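Local atomic coordinates of fibrillarin-like rRNA/tRNA 2'-O-methyltransferase (Aeropyrum pernix, PDB entry 4DF3), a protein that probably transfers the methyl group of S-adenosyl-L-methionine to ribose 2'-hydroxyls of rRNA and tRNA at sites selected by a guide RNA. Residues 73-78 against 97-102; 14-19 against 26-31; 209-214 against 225-230. The protein carries 2 engineered substitutions. All blocks are in the same frame, centred on the assembly; numbering follows the deposited sequence.

Contact 1 of 3, residues 73-78 against 97-102; sequences LPVKEG and DIIGPR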
# COMPACT_ATOMS: atom_id res chain seq x y z
N LEU A 73 8.46 4.86 -5.82
CA LEU A 73 7.39 4.87 -4.83
C LEU A 73 6.46 6.04 -5.14
O LEU A 73 6.79 7.15 -4.85
CB LEU A 73 7.96 5.04 -3.43
CG LEU A 73 6.96 5.20 -2.28
CD1 LEU A 73 6.00 4.02 -2.31
CD2 LEU A 73 7.65 5.33 -0.93
N PRO A 74 5.23 5.76 -5.65
CA PRO A 74 4.40 6.89 -6.02
C PRO A 74 3.67 7.53 -4.87
O PRO A 74 3.09 8.59 -5.09
CB PRO A 74 3.35 6.27 -6.97
CG PRO A 74 3.33 4.88 -6.78
CD PRO A 74 4.69 4.46 -6.11
N VAL A 75 3.68 6.89 -3.68
CA VAL A 75 3.00 7.43 -2.50
C VAL A 75 3.91 8.56 -1.95
O VAL A 75 5.08 8.32 -1.60
CB VAL A 75 2.83 6.34 -1.36
CG1 VAL A 75 2.23 6.98 -0.04
CG2 VAL A 75 1.93 5.16 -1.80
N LYS A 76 3.35 9.78 -1.88
CA LYS A 76 4.08 11.01 -1.51
C LYS A 76 3.45 11.78 -0.35
O LYS A 76 2.23 11.74 -0.14
CB LYS A 76 4.07 12.04 -2.65
CG LYS A 76 4.70 11.58 -3.98
CD LYS A 76 6.21 11.77 -3.92
CE LYS A 76 6.89 11.07 -5.09
NZ LYS A 76 8.40 11.02 -4.78
N GLU A 77 4.31 12.53 0.34
CA GLU A 77 3.83 13.46 1.36
C GLU A 77 2.61 14.25 0.88
O GLU A 77 2.61 14.82 -0.23
CB GLU A 77 4.96 14.41 1.76
CG GLU A 77 4.51 15.38 2.86
CD GLU A 77 5.58 16.46 3.10
OE1 GLU A 77 6.51 16.59 2.27
OE2 GLU A 77 5.46 17.16 4.13
N GLY A 78 1.57 14.24 1.70
CA GLY A 78 0.30 14.95 1.38
C GLY A 78 -0.74 14.31 0.47
O GLY A 78 -1.81 14.91 0.21
N ASP A 97 2.25 7.07 7.67
CA ASP A 97 3.54 7.70 7.99
C ASP A 97 4.08 8.62 6.86
O ASP A 97 4.56 9.70 7.14
CB ASP A 97 4.60 6.65 8.34
CG ASP A 97 4.35 5.97 9.67
OD1 ASP A 97 3.61 6.52 10.55
OD2 ASP A 97 4.93 4.87 9.89
N ILE A 98 4.08 8.11 5.62
CA ILE A 98 4.70 8.81 4.47
C ILE A 98 3.94 10.04 4.10
O ILE A 98 4.52 11.12 3.92
CB ILE A 98 4.81 7.84 3.27
CG1 ILE A 98 5.82 6.74 3.67
CG2 ILE A 98 5.33 8.51 1.99
CD1 ILE A 98 5.71 5.50 2.73
N ILE A 99 2.62 9.89 4.03
CA ILE A 99 1.78 11.02 3.57
C ILE A 99 1.70 12.14 4.56
O ILE A 99 1.47 13.29 4.16
CB ILE A 99 0.33 10.59 3.14
CG1 ILE A 99 -0.53 10.17 4.31
CG2 ILE A 99 0.42 9.52 2.03
CD1 ILE A 99 -1.91 9.51 3.88
N GLY A 100 1.89 11.81 5.85
CA GLY A 100 1.94 12.84 6.92
C GLY A 100 0.58 13.42 7.24
O GLY A 100 -0.44 12.97 6.72
N PRO A 101 0.53 14.44 8.12
CA PRO A 101 -0.75 15.00 8.64
C PRO A 101 -1.71 15.62 7.63
O PRO A 101 -2.94 15.63 7.89
CB PRO A 101 -0.27 16.09 9.62
CG PRO A 101 1.04 16.56 9.02
CD PRO A 101 1.71 15.18 8.62
N ARG A 102 -1.18 16.13 6.51
CA ARG A 102 -2.01 16.69 5.44
C ARG A 102 -2.52 15.69 4.36
O ARG A 102 -3.34 16.02 3.51
CB ARG A 102 -1.30 17.89 4.76
CG ARG A 102 -1.01 19.10 5.67
CD ARG A 102 -0.44 20.25 4.78
NE ARG A 102 1.01 20.11 4.60
CZ ARG A 102 1.62 19.34 3.68
NH1 ARG A 102 2.96 19.29 3.65
NH2 ARG A 102 0.91 18.64 2.78
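Glu-77 lies across the C-terminal end of helix 90-99, running from the carbonyl of Ile-98 to the guanidinium of Arg-102. Its CA makes a C-H...O contact with Ile-98 O at 3.5 Å, and its CB is still within 4.0 Å of that same Ile-98 O. CG stands anti to the backbone N (chi1 -178°) and passes Ile-99 O at 3.9 Å. Beyond CG the chain is extended, which brings the carboxylate to Arg-102, where OE2 forms a salt bridge with NH1 at 3.3 Å. The carboxylate and guanidinium planes are 35° apart. Arg-102 bends at chi3, and its NH2 comes to rest near Gly-78 CA.

One residue further on, Gly-78 N donates to Ile-99 O at 2.6 Å. The bond is nearly straight (162°) and lies in the carbonyl plane on a lone pair. Gly-78 itself has positive phi, as does Gly-100, where the chain leaves the helix.

Inward from this polar end the contact is aliphatic. Val-75 points CG1 at Ile-99 CG2, 3.7 Å away, and the Val-75 and Ile-98 side chains cross at about a right angle, CG1 of Val-75 meeting CG2 of Ile-98. Leu-73 CD2 and Ile-98 CD1 meet tip to tip at 4.1 Å. Val-75 and Ile-99 also both touch Ile-81 of strand 80-84, so the loop entering that strand and the helix following it pack together in the Rossmann-like methyltransferase fold.

Chemically, the short, direct bond from Gly-78 N gives a partner to the Ile-99 carbonyl at the helix's C-terminal end, where the helix dipole would probably make it more negative. The Glu-77 to Arg-102 salt bridge lies exposed, so solvent would probably screen it.

Contact 2 of 3, residues 14-19 against 26-31; sequences RGVYVV and LRIATK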
# COMPACT_ATOMS: atom_id res chain seq x y z
N ARG A 14 11.13 8.53 -1.08
CA ARG A 14 11.09 9.58 -0.05
C ARG A 14 10.19 9.09 1.10
O ARG A 14 9.15 8.56 0.83
CB ARG A 14 10.52 10.86 -0.62
CG ARG A 14 11.41 11.56 -1.63
CD ARG A 14 11.10 13.09 -1.64
NE ARG A 14 11.73 13.77 -2.76
CZ ARG A 14 12.84 14.50 -2.68
NH1 ARG A 14 13.46 14.69 -1.49
NH2 ARG A 14 13.31 15.05 -3.79
N GLY A 15 10.57 9.35 2.35
CA GLY A 15 9.75 8.95 3.53
C GLY A 15 10.03 7.48 3.95
O GLY A 15 9.39 6.93 4.87
N VAL A 16 10.89 6.81 3.20
CA VAL A 16 11.31 5.45 3.50
C VAL A 16 12.79 5.53 3.85
O VAL A 16 13.54 6.25 3.17
CB VAL A 16 11.08 4.47 2.32
CG1 VAL A 16 11.49 3.00 2.78
CG2 VAL A 16 9.53 4.53 1.86
N TYR A 17 13.20 4.75 4.84
CA TYR A 17 14.52 4.83 5.49
C TYR A 17 15.18 3.48 5.50
O TYR A 17 14.52 2.46 5.72
CB TYR A 17 14.36 5.31 6.96
CG TYR A 17 13.82 6.74 7.01
CD1 TYR A 17 14.72 7.84 7.11
CD2 TYR A 17 12.44 6.99 6.94
CE1 TYR A 17 14.26 9.16 7.11
CE2 TYR A 17 11.96 8.33 6.94
CZ TYR A 17 12.91 9.39 7.02
OH TYR A 17 12.49 10.66 7.03
N VAL A 18 16.43 3.48 5.08
CA VAL A 18 17.22 2.29 5.04
C VAL A 18 17.89 2.17 6.40
O VAL A 18 18.53 3.17 6.93
CB VAL A 18 18.27 2.34 3.89
CG1 VAL A 18 19.27 1.18 4.04
CG2 VAL A 18 17.54 2.26 2.49
N VAL A 19 17.68 1.01 7.01
CA VAL A 19 18.09 0.77 8.40
C VAL A 19 19.13 -0.36 8.38
O VAL A 19 18.85 -1.44 7.88
CB VAL A 19 16.87 0.39 9.32
CG1 VAL A 19 17.32 -0.01 10.77
CG2 VAL A 19 15.84 1.52 9.36
N LEU A 26 19.93 -5.40 6.41
CA LEU A 26 19.28 -4.15 6.15
C LEU A 26 17.76 -4.35 6.18
O LEU A 26 17.25 -5.45 5.90
CB LEU A 26 19.74 -3.59 4.80
CG LEU A 26 21.15 -3.00 4.61
CD1 LEU A 26 21.32 -2.64 3.10
CD2 LEU A 26 21.39 -1.78 5.46
N ARG A 27 17.07 -3.26 6.55
CA ARG A 27 15.59 -3.24 6.58
C ARG A 27 15.15 -1.88 6.06
O ARG A 27 15.97 -1.00 5.88
CB ARG A 27 15.13 -3.40 8.04
CG ARG A 27 15.61 -4.68 8.68
CD ARG A 27 14.78 -5.84 8.10
NE ARG A 27 14.88 -7.02 8.94
CZ ARG A 27 16.02 -7.71 9.10
NH1 ARG A 27 17.11 -7.34 8.40
NH2 ARG A 27 16.02 -8.76 9.91
N ILE A 28 13.86 -1.73 5.74
CA ILE A 28 13.34 -0.42 5.45
C ILE A 28 12.35 -0.08 6.51
O ILE A 28 11.86 -0.96 7.22
CB ILE A 28 12.68 -0.31 4.06
CG1 ILE A 28 11.68 -1.46 3.85
CG2 ILE A 28 13.80 -0.26 3.00
CD1 ILE A 28 10.80 -1.30 2.53
N ALA A 29 12.08 1.23 6.66
CA ALA A 29 11.26 1.65 7.80
C ALA A 29 10.62 3.00 7.39
O ALA A 29 11.07 3.64 6.45
CB ALA A 29 12.11 1.84 9.04
N THR A 30 9.52 3.36 8.05
CA THR A 30 8.98 4.68 7.87
C THR A 30 9.11 5.46 9.23
O THR A 30 9.31 4.89 10.26
CB THR A 30 7.53 4.63 7.45
OG1 THR A 30 6.79 3.75 8.32
CG2 THR A 30 7.46 4.22 6.03
N LYS A 31 9.03 6.79 9.18
CA LYS A 31 9.10 7.58 10.39
C LYS A 31 7.74 7.57 11.04
O LYS A 31 6.72 7.92 10.40
CB LYS A 31 9.50 9.02 10.06
CG LYS A 31 9.80 9.85 11.31
CD LYS A 31 10.26 11.27 10.90
CE LYS A 31 11.74 11.19 10.45
NZ LYS A 31 12.33 12.55 10.12
O HOH W 1 7.92 8.02 6.81
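Tyr-17 and Lys-31 cross obliquely at one end of the hairpin formed by strands 16-21 and 26-31. Tyr-17 CG is anti to its own carbonyl carbon (chi1 -64°), and the ring beyond it has Ala-29 O at its edge, in the ring plane. Lys-31 passes its CB by ring atom CE2 and brings CE to 3.5 Å from Tyr-17 OH. The lysine's charge is taken up elsewhere, by a salt bridge from NZ to Glu-50, while the Tyr-17 ring meets Tyr-52 edge-to-face.

Further along the face that carries Tyr-17, Val-19 turns CG2 toward Ala-29 CB at 3.8 Å. On the opposite face, Val-16 CG1 rests against Ile-28 CB at 3.7 Å, and Val-18 CG1 meets Leu-26 CD2 at 3.9 Å. Thr-30, on the face of Val-16, directs CG2 at Gly-15 O, and its OG1 is bound to Asp-97 and His-94.

Backbone bonds set this register. Val-19 and Arg-27 exchange two of 2.9 Å each, Val-19 N to Arg-27 O and Arg-27 N to Val-19 O. Tyr-17 N donates to Ala-29 O, whereas the return bond from Ala-29 N to Tyr-17 O is weak. Beyond the Tyr-17 and Ala-29 pair, a water donates to Gly-15 O at 2.7 Å and accepts from Lys-31 N.

The hairpin is central in the five-stranded antiparallel sheet of the N-terminal region. Backbone hydrogen bonds join its two strands, and aliphatic side chains pack over both faces. The Thr-30 hydroxyl ties it to helix 90-99, and Lys-31 NZ ties it to strand 50-54.

Contact 3 of 3, residues 209-214 against 225-230; sequences LEIKDV and AMIYAV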
# COMPACT_ATOMS: atom_id res chain seq x y z
N LEU A 209 -6.11 2.73 -18.02
CA LEU A 209 -4.92 2.68 -17.14
C LEU A 209 -3.81 2.11 -18.00
O LEU A 209 -4.04 1.19 -18.80
CB LEU A 209 -5.20 1.79 -15.93
CG LEU A 209 -6.11 2.44 -14.91
CD1 LEU A 209 -6.45 1.42 -13.84
CD2 LEU A 209 -5.46 3.70 -14.30
N GLU A 210 -2.63 2.68 -17.92
CA GLU A 210 -1.56 2.08 -18.67
C GLU A 210 -0.54 1.52 -17.72
O GLU A 210 -0.14 2.21 -16.80
CB GLU A 210 -0.91 3.11 -19.56
CG GLU A 210 -1.78 3.50 -20.75
CD GLU A 210 -1.13 4.64 -21.51
OE1 GLU A 210 0.04 4.47 -21.95
OE2 GLU A 210 -1.78 5.71 -21.62
N ILE A 211 -0.08 0.30 -17.98
CA ILE A 211 0.77 -0.37 -17.03
C ILE A 211 2.20 0.19 -17.09
O ILE A 211 2.83 0.18 -18.16
CB ILE A 211 0.82 -1.85 -17.36
CG1 ILE A 211 -0.62 -2.45 -17.44
CG2 ILE A 211 1.62 -2.56 -16.27
CD1 ILE A 211 -1.51 -2.06 -16.28
N LYS A 212 2.72 0.69 -15.97
CA LYS A 212 4.04 1.24 -15.91
C LYS A 212 5.07 0.25 -15.40
O LYS A 212 6.26 0.30 -15.78
CB LYS A 212 4.03 2.47 -15.02
CG LYS A 212 5.26 3.36 -15.24
CD LYS A 212 5.15 4.76 -14.64
CE LYS A 212 6.38 5.55 -15.09
NZ LYS A 212 6.56 6.71 -14.23
N ASP A 213 4.64 -0.64 -14.50
CA ASP A 213 5.59 -1.62 -13.93
C ASP A 213 4.78 -2.79 -13.34
O ASP A 213 3.59 -2.62 -12.99
CB ASP A 213 6.51 -1.01 -12.85
CG ASP A 213 7.81 -1.80 -12.64
OD1 ASP A 213 8.13 -2.71 -13.41
OD2 ASP A 213 8.49 -1.57 -11.65
N VAL A 214 5.41 -3.97 -13.29
CA VAL A 214 4.84 -5.12 -12.60
C VAL A 214 6.01 -5.84 -11.96
O VAL A 214 7.01 -6.13 -12.65
CB VAL A 214 4.09 -6.14 -13.51
CG1 VAL A 214 3.36 -7.35 -12.59
CG2 VAL A 214 3.03 -5.46 -14.31
N ALA A 225 1.77 -10.45 -7.40
CA ALA A 225 2.63 -9.45 -8.00
C ALA A 225 1.98 -8.12 -7.65
O ALA A 225 0.78 -8.06 -7.34
CB ALA A 225 2.62 -9.65 -9.56
N MET A 226 2.72 -7.06 -7.77
CA MET A 226 2.19 -5.69 -7.70
C MET A 226 2.17 -5.01 -9.07
O MET A 226 3.23 -4.90 -9.72
CB MET A 226 3.05 -4.92 -6.69
CG MET A 226 2.56 -3.40 -6.45
SD MET A 226 0.96 -3.47 -5.58
CE MET A 226 1.60 -3.86 -3.91
N ILE A 227 0.96 -4.62 -9.51
CA ILE A 227 0.83 -3.95 -10.80
C ILE A 227 0.81 -2.45 -10.50
O ILE A 227 0.11 -2.03 -9.58
CB ILE A 227 -0.50 -4.31 -11.46
CG1 ILE A 227 -0.47 -5.78 -11.89
CG2 ILE A 227 -0.73 -3.40 -12.74
CD1 ILE A 227 -1.85 -6.30 -12.20
N TYR A 228 1.58 -1.67 -11.27
CA TYR A 228 1.63 -0.22 -11.10
C TYR A 228 1.21 0.44 -12.42
O TYR A 228 1.81 0.16 -13.49
CB TYR A 228 3.07 0.18 -10.68
CG TYR A 228 3.37 1.62 -10.70
CD1 TYR A 228 2.42 2.57 -10.33
CD2 TYR A 228 4.67 2.06 -11.02
CE1 TYR A 228 2.70 3.92 -10.30
CE2 TYR A 228 4.98 3.43 -11.01
CZ TYR A 228 3.99 4.37 -10.66
OH TYR A 228 4.29 5.73 -10.62
N ALA A 229 0.16 1.26 -12.39
CA ALA A 229 -0.35 1.86 -13.63
C ALA A 229 -0.68 3.35 -13.37
O ALA A 229 -0.82 3.79 -12.21
CB ALA A 229 -1.51 1.12 -14.14
N VAL A 230 -0.70 4.15 -14.44
CA VAL A 230 -1.01 5.62 -14.36
C VAL A 230 -1.93 5.97 -15.56
O VAL A 230 -2.03 5.09 -16.48
CB VAL A 230 0.26 6.52 -14.40
CG1 VAL A 230 1.22 6.20 -13.28
CG2 VAL A 230 0.98 6.35 -15.77
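Lys-212 and Tyr-228 both hold CG anti to the backbone N (chi1 -162° and 169°), and their side chains lie side by side, pointing the same way. Lys-212 CB sits 4.0 Å above one face of the Tyr-228 ring, offset toward the rim, and Lys-212 CD follows at 3.9 Å from Tyr-228 CE2. Asp-213 CB approaches the ring edge at Tyr-228 CD2. The two polar tips share a partner, since Glu-72 OE2 takes a salt bridge from Lys-212 NZ and a hydrogen bond with Tyr-228 OH.

Behind this pairing is a classic beta bulge. Tyr-228 O accepts from both Lys-212 N at 2.7 Å and Asp-213 N at 3.1 Å. Tyr-228 N donates back to Asp-213 O at 2.8 Å. The bulge lies in the antiparallel hairpin 211-216/224-229 that ends the seven-stranded sheet, an arrangement characteristic of class I methyltransferases. An alanine in place of Tyr-228 would probably leave Lys-212 CB and CD without the ring they pack on and Glu-72 without its hydroxyl partner.

On the other face of the sheet, Ile-211 CD1 touches Ala-229 CB at 3.8 Å and also Ile-227 CG2, while Val-214 CG1 lies 3.9 Å from Ala-225 CB. Helix 195-206 packs on this face, with Ile-201 against Ile-211 and Ile-227 and Tyr-197 against Val-214.

In the fold
Along the chain the order is contact 2, contact 1, contact 3, each closing before the next opens. Contact 2 belongs to the five-stranded antiparallel sheet and contact 3 to the far hairpin of the seven-stranded mixed sheet; their centres are about 23 Å apart and they do not touch. Contact 1 bridges them, its centre about 14 Å from that of contact 2 and about 20 Å from that of contact 3. Leu-73 packs on Val-16 on one side, and Pro-74 meets the ring of Tyr-228 on the other. The loop entering strand 80-84 thus joins the N-terminal sheet to the Rossmann-like core, where S-adenosyl-L-methionine is bound about 8 Å from the Met-226 side chain.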